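Local structure of RegF protein (Neisseria gonorrhoeae, 4HOJ) at residues Pro13-Arg17 with Glu100-Phe104; Ala157-Trp161 with Ile184-Phe190. The protein binds glutathione and calcium ions, belongs to the glutathione transferase superfamily and is probably a regulator of the stringent starvation protein A type. The contacts are given in a common frame with arbitrary orientation. Numbering follows the deposited sequence.

Interaction 1. Residues Pro13-Arg17 with Glu100-Phe104; sequences PFSHR and EKELF. With GSH (glutathione), chain C.
Residues 13-17 form the first turn of helix 13-25. Residues 100-104 end helix 86-102 and turn into helix 104-111. L103 leaves helical geometry and sits at the N-cap of the second helix. The nearest CA atoms are those of F14 and F104, 9.2 Å apart, so the gap is bridged by long side chains. F104 has the largest area buried here, with R17 close behind. R17 reaches across with chi1 m and the rest of the chain extended (chi2 and chi3 t). Its guanidinium makes a two-pronged salt bridge with E100: NH1 to OE1 at 2.8 Å and NH2 to OE2 at 2.7 Å, both nearly straight. E100 is folded (chi1 and chi2 m) to bring its carboxylate there. The same guanidinium forms a cation-pi contact with F104. F104 (chi1 m, chi2 85°) turns one ring face to R17. R17 CZ lies 4.2 Å from the F104 ring centroid and 7° off the ring normal. F14 (chi1 m) meets F104 obliquely, with F14 CE1 3.7 Å from F104 CD2 and the planes at 63°. Glutathione CB1 lies over one face of the F14 ring, and P13 CD is 3.7 Å from the glutathione sulfur SG2. R17 NH1 is also hydrogen-bonded to S65 OG. The contact joins the thioredoxin-like N-terminal domain to the helical C-terminal domain, at the interdomain glutathione site of the glutathione transferase fold.

Interaction 2. Residues Ala157-Trp161 with Ile184-Phe190; sequences APLLW and IFQREAF
Four side chains of the all-helical domain make most of this buried, apolar contact: W161, F185, F190 and A157. Residues 157-161 lie on helix 151-161, kinked where the N atoms of P158 and L159 have no hydrogen bond to the preceding turn. The other segment runs from helix 175-185, through a short turn, into helix 188-193. R187 (psi 136°) is the N-cap of that last helix. CA atoms come nearest at A157 and I184 (7.1 Å) and at W161 and F185 (7.7 Å). W161 takes chi1 t and chi2 -108°. F185 takes chi1 m with chi2 -29°, and its CB points toward the other helix. The edge of the W161 six-membered ring then meets the face of F185 in a T-shaped pair, with centroids 5.0 Å apart and planes at 88°. The edge of F185 lies against the backbone, with its CZ 3.4 Å from W161 N and 3.5 Å from L160 C. F190, with chi1 t and chi2 -87°, brings CE1 to 3.5 Å from W161 CE3 over a face of the indole. Those two rings are oblique, with planes at 58°. A157 CB fits beside them, 3.8 Å from I184 CG2 and 4.0 Å from F190 CE2. L160 (chi1 m, chi2 t) packs its CB 3.8 Å from F185 CZ. Outside the segments, W161 NE1 is hydrogen-bonded to E198 O and F190 meets F20 edge-to-face. This aromatic cluster packs the C-terminal helices of the glutathione transferase fold together and borders helix 13-25 at the domain interface.

Interactions 1 and 2 have centres 14 Å apart and touch directly. Residues 157-161 are the shared element. P158 CB packs 3.3 Å from P13 O and 3.5 Å from H16 ND1, while P158 CG lies 3.7 Å from R17 CG. L159 CB is 3.6 Å from F104 CZ. P158 and L159 thus face interaction 1; A157 and L160 point toward 184-190, and the W161 ring reaches it. H16 also meets the F190 ring. Interaction 1 borders the glutathione pocket, with P13, F14 and E100 among its residues. Interaction 2 lies farther from the ligand: between nearest atoms, the W161 side chain is about 13 Å from glutathione, and that of F185 about 4 Å from a calcium ion.

Interaction 1. Residues Pro13-Arg17 with Glu100-Phe104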
# COMPACT_ATOMS: atom_id res chain seq x y z
N PRO A 13 15.00 -2.88 9.27
CA PRO A 13 13.78 -3.61 9.68
C PRO A 13 12.93 -4.04 8.50
O PRO A 13 12.18 -5.02 8.61
CB PRO A 13 13.05 -2.62 10.63
CG PRO A 13 13.61 -1.22 10.21
CD PRO A 13 15.08 -1.51 9.80
N PHE A 14 12.98 -3.31 7.39
CA PHE A 14 12.16 -3.64 6.22
C PHE A 14 12.72 -4.83 5.52
O PHE A 14 11.97 -5.74 5.14
CB PHE A 14 12.03 -2.41 5.31
CG PHE A 14 11.42 -1.23 6.02
CD1 PHE A 14 10.07 -1.22 6.28
CD2 PHE A 14 12.19 -0.22 6.48
CE1 PHE A 14 9.48 -0.17 6.94
CE2 PHE A 14 11.63 0.85 7.21
CZ PHE A 14 10.26 0.86 7.44
N SER A 15 14.05 -4.93 5.45
CA SER A 15 14.71 -6.16 4.95
C SER A 15 14.45 -7.37 5.87
O SER A 15 14.30 -8.50 5.40
CB SER A 15 16.26 -5.94 4.86
OG SER A 15 16.56 -4.89 3.91
N HIS A 16 14.42 -7.09 7.16
CA HIS A 16 14.16 -8.11 8.16
C HIS A 16 12.79 -8.78 7.89
O HIS A 16 12.65 -10.01 7.96
CB HIS A 16 14.25 -7.44 9.52
CG HIS A 16 14.24 -8.38 10.68
ND1 HIS A 16 14.29 -7.90 11.96
CD2 HIS A 16 14.10 -9.74 10.76
CE1 HIS A 16 14.26 -8.93 12.81
NE2 HIS A 16 14.13 -10.06 12.11
N ARG A 17 11.79 -7.98 7.48
CA ARG A 17 10.47 -8.56 7.20
C ARG A 17 10.61 -9.60 6.10
O ARG A 17 10.03 -10.70 6.18
CB ARG A 17 9.45 -7.51 6.67
CG ARG A 17 9.10 -6.41 7.59
CD ARG A 17 8.21 -5.42 6.82
NE ARG A 17 7.51 -4.50 7.73
CZ ARG A 17 6.85 -3.43 7.27
NH1 ARG A 17 6.96 -3.03 5.98
NH2 ARG A 17 6.16 -2.74 8.16
N GLU A 100 1.83 0.92 8.22
CA GLU A 100 2.78 1.65 7.42
C GLU A 100 2.65 3.10 7.66
O GLU A 100 3.65 3.83 7.74
CB GLU A 100 2.71 1.36 5.89
CG GLU A 100 3.38 0.09 5.29
CD GLU A 100 4.73 -0.47 5.92
OE1 GLU A 100 5.82 -0.57 5.29
OE2 GLU A 100 4.60 -0.84 7.02
N LYS A 101 1.41 3.58 7.76
CA LYS A 101 1.17 5.03 7.85
C LYS A 101 1.33 5.60 9.28
O LYS A 101 1.60 6.78 9.43
CB LYS A 101 -0.26 5.32 7.35
CG LYS A 101 -0.72 6.75 7.49
CD LYS A 101 -1.96 7.00 6.63
CE LYS A 101 -2.47 8.40 6.86
NZ LYS A 101 -3.56 8.81 5.94
N GLU A 102 1.15 4.74 10.29
CA GLU A 102 1.07 5.22 11.69
C GLU A 102 2.18 4.69 12.58
O GLU A 102 2.36 5.21 13.70
CB GLU A 102 -0.28 4.82 12.29
CG GLU A 102 -1.46 5.35 11.51
CD GLU A 102 -2.78 4.75 11.94
OE1 GLU A 102 -2.85 4.14 13.02
OE2 GLU A 102 -3.75 4.87 11.15
N LEU A 103 2.90 3.67 12.16
CA LEU A 103 4.03 3.12 12.95
C LEU A 103 5.32 3.18 12.17
O LEU A 103 6.33 3.70 12.65
CB LEU A 103 3.75 1.68 13.37
CG LEU A 103 2.66 1.46 14.41
CD1 LEU A 103 2.46 -0.04 14.57
CD2 LEU A 103 3.03 2.10 15.77
N PHE A 104 5.31 2.66 10.95
CA PHE A 104 6.56 2.51 10.20
C PHE A 104 7.04 3.81 9.59
O PHE A 104 8.21 3.92 9.22
CB PHE A 104 6.52 1.30 9.24
CG PHE A 104 6.64 0.01 9.99
CD1 PHE A 104 5.51 -0.61 10.54
CD2 PHE A 104 7.89 -0.57 10.24
CE1 PHE A 104 5.61 -1.74 11.28
CE2 PHE A 104 8.02 -1.76 10.96
CZ PHE A 104 6.85 -2.34 11.50
N1 GSH C . 9.02 1.55 2.27
CA1 GSH C . 10.29 0.78 2.24
C1 GSH C . 10.02 -0.67 2.38
O11 GSH C . 10.76 -1.51 1.81
O12 GSH C . 9.06 -1.01 3.10
CB1 GSH C . 11.30 1.32 3.25
CG1 GSH C . 12.71 0.74 3.08
CD1 GSH C . 13.72 1.56 3.86
OE1 GSH C . 13.43 2.51 4.55
N2 GSH C . 15.01 1.06 3.74
CA2 GSH C . 16.09 1.77 4.41
C2 GSH C . 17.03 2.24 3.31
O2 GSH C . 17.36 1.62 2.32
CB2 GSH C . 16.91 0.95 5.34
SG2 GSH C . 15.98 0.18 6.64
N3 GSH C . 17.65 3.52 3.61
CA3 GSH C . 18.58 4.13 2.67
C3 GSH C . 17.97 5.42 2.22
O31 GSH C . 16.78 5.81 2.46
O32 GSH C . 18.72 6.14 1.52

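Interaction 2. Residues Ala157-Trp161 with Ile184-Phe190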
# COMPACT_ATOMS: atom_id res chain seq x y z
N ALA A 157 6.88 -7.64 13.19
CA ALA A 157 7.87 -8.27 14.08
C ALA A 157 9.19 -7.48 14.13
O ALA A 157 9.76 -7.39 15.19
CB ALA A 157 8.09 -9.73 13.63
N PRO A 158 9.74 -6.97 13.03
CA PRO A 158 11.04 -6.25 13.16
C PRO A 158 10.98 -5.04 14.03
O PRO A 158 12.02 -4.68 14.64
CB PRO A 158 11.39 -5.91 11.73
CG PRO A 158 10.65 -7.04 10.91
CD PRO A 158 9.34 -7.09 11.62
N LEU A 159 9.84 -4.36 14.10
CA LEU A 159 9.70 -3.24 15.03
C LEU A 159 9.67 -3.71 16.47
O LEU A 159 10.40 -3.18 17.29
CB LEU A 159 8.46 -2.43 14.69
CG LEU A 159 8.04 -1.38 15.74
CD1 LEU A 159 9.20 -0.42 15.99
CD2 LEU A 159 6.82 -0.63 15.23
N LEU A 160 8.91 -4.73 16.75
CA LEU A 160 8.90 -5.24 18.14
C LEU A 160 10.26 -5.77 18.58
O LEU A 160 10.63 -5.59 19.73
CB LEU A 160 7.82 -6.34 18.28
CG LEU A 160 6.41 -5.88 17.88
CD1 LEU A 160 5.39 -7.01 18.09
CD2 LEU A 160 6.05 -4.69 18.70
N TRP A 161 11.03 -6.37 17.64
CA TRP A 161 12.37 -6.82 18.00
C TRP A 161 13.24 -5.65 18.43
O TRP A 161 14.11 -5.84 19.28
CB TRP A 161 12.96 -7.48 16.75
CG TRP A 161 14.32 -8.03 17.01
CD1 TRP A 161 15.49 -7.51 16.54
CD2 TRP A 161 14.68 -9.17 17.82
NE1 TRP A 161 16.57 -8.23 17.04
CE2 TRP A 161 16.08 -9.27 17.79
CE3 TRP A 161 13.95 -10.09 18.58
CZ2 TRP A 161 16.78 -10.26 18.49
CZ3 TRP A 161 14.64 -11.09 19.25
CH2 TRP A 161 16.04 -11.16 19.19
N ILE A 184 6.32 -14.58 18.82
CA ILE A 184 6.83 -14.44 17.47
C ILE A 184 8.33 -14.73 17.44
O ILE A 184 8.83 -15.43 16.53
CB ILE A 184 6.58 -13.01 16.97
CG1 ILE A 184 5.08 -12.73 16.97
CG2 ILE A 184 7.19 -12.83 15.55
CD1 ILE A 184 4.24 -13.75 16.14
N PHE A 185 9.06 -14.22 18.44
CA PHE A 185 10.52 -14.30 18.38
C PHE A 185 11.01 -15.73 18.66
O PHE A 185 12.17 -16.03 18.31
CB PHE A 185 11.18 -13.40 19.41
CG PHE A 185 10.79 -11.94 19.32
CD1 PHE A 185 10.41 -11.32 18.10
CD2 PHE A 185 10.85 -11.17 20.49
CE1 PHE A 185 10.09 -9.94 18.12
CE2 PHE A 185 10.52 -9.83 20.48
CZ PHE A 185 10.14 -9.22 19.27
N GLN A 186 10.15 -16.58 19.21
CA GLN A 186 10.51 -17.97 19.41
C GLN A 186 10.35 -18.79 18.14
O GLN A 186 10.72 -19.95 18.11
CB GLN A 186 9.69 -18.55 20.55
CG GLN A 186 10.15 -17.93 21.86
CD GLN A 186 9.25 -18.19 23.06
OE1 GLN A 186 8.16 -18.78 22.94
NE2 GLN A 186 9.70 -17.73 24.24
N ARG A 187 9.77 -18.22 17.08
CA ARG A 187 9.56 -19.03 15.89
C ARG A 187 10.93 -19.33 15.24
O ARG A 187 11.78 -18.46 15.09
CB ARG A 187 8.68 -18.32 14.87
CG ARG A 187 7.25 -18.07 15.36
CD ARG A 187 6.38 -17.39 14.29
NE ARG A 187 6.20 -18.21 13.08
CZ ARG A 187 5.20 -19.07 12.93
NH1 ARG A 187 4.33 -19.25 13.91
NH2 ARG A 187 5.11 -19.77 11.82
N GLU A 188 11.12 -20.58 14.84
CA GLU A 188 12.36 -21.01 14.24
C GLU A 188 12.79 -20.09 13.10
O GLU A 188 13.95 -19.72 13.00
CB GLU A 188 12.16 -22.45 13.71
CG GLU A 188 13.36 -23.05 13.09
CD GLU A 188 13.14 -24.50 12.70
OE1 GLU A 188 12.38 -24.75 11.74
OE2 GLU A 188 13.69 -25.40 13.35
N ALA A 189 11.86 -19.68 12.25
CA ALA A 189 12.23 -18.87 11.07
C ALA A 189 12.54 -17.46 11.47
O ALA A 189 13.30 -16.78 10.78
CB ALA A 189 11.13 -18.88 10.01
N PHE A 190 11.97 -17.01 12.59
CA PHE A 190 12.33 -15.68 13.05
C PHE A 190 13.81 -15.68 13.44
O PHE A 190 14.56 -14.77 13.04
CB PHE A 190 11.43 -15.23 14.21
CG PHE A 190 11.79 -13.85 14.68
CD1 PHE A 190 12.79 -13.70 15.64
CD2 PHE A 190 11.19 -12.72 14.13
CE1 PHE A 190 13.19 -12.41 16.03
CE2 PHE A 190 11.59 -11.43 14.51
CZ PHE A 190 12.59 -11.28 15.47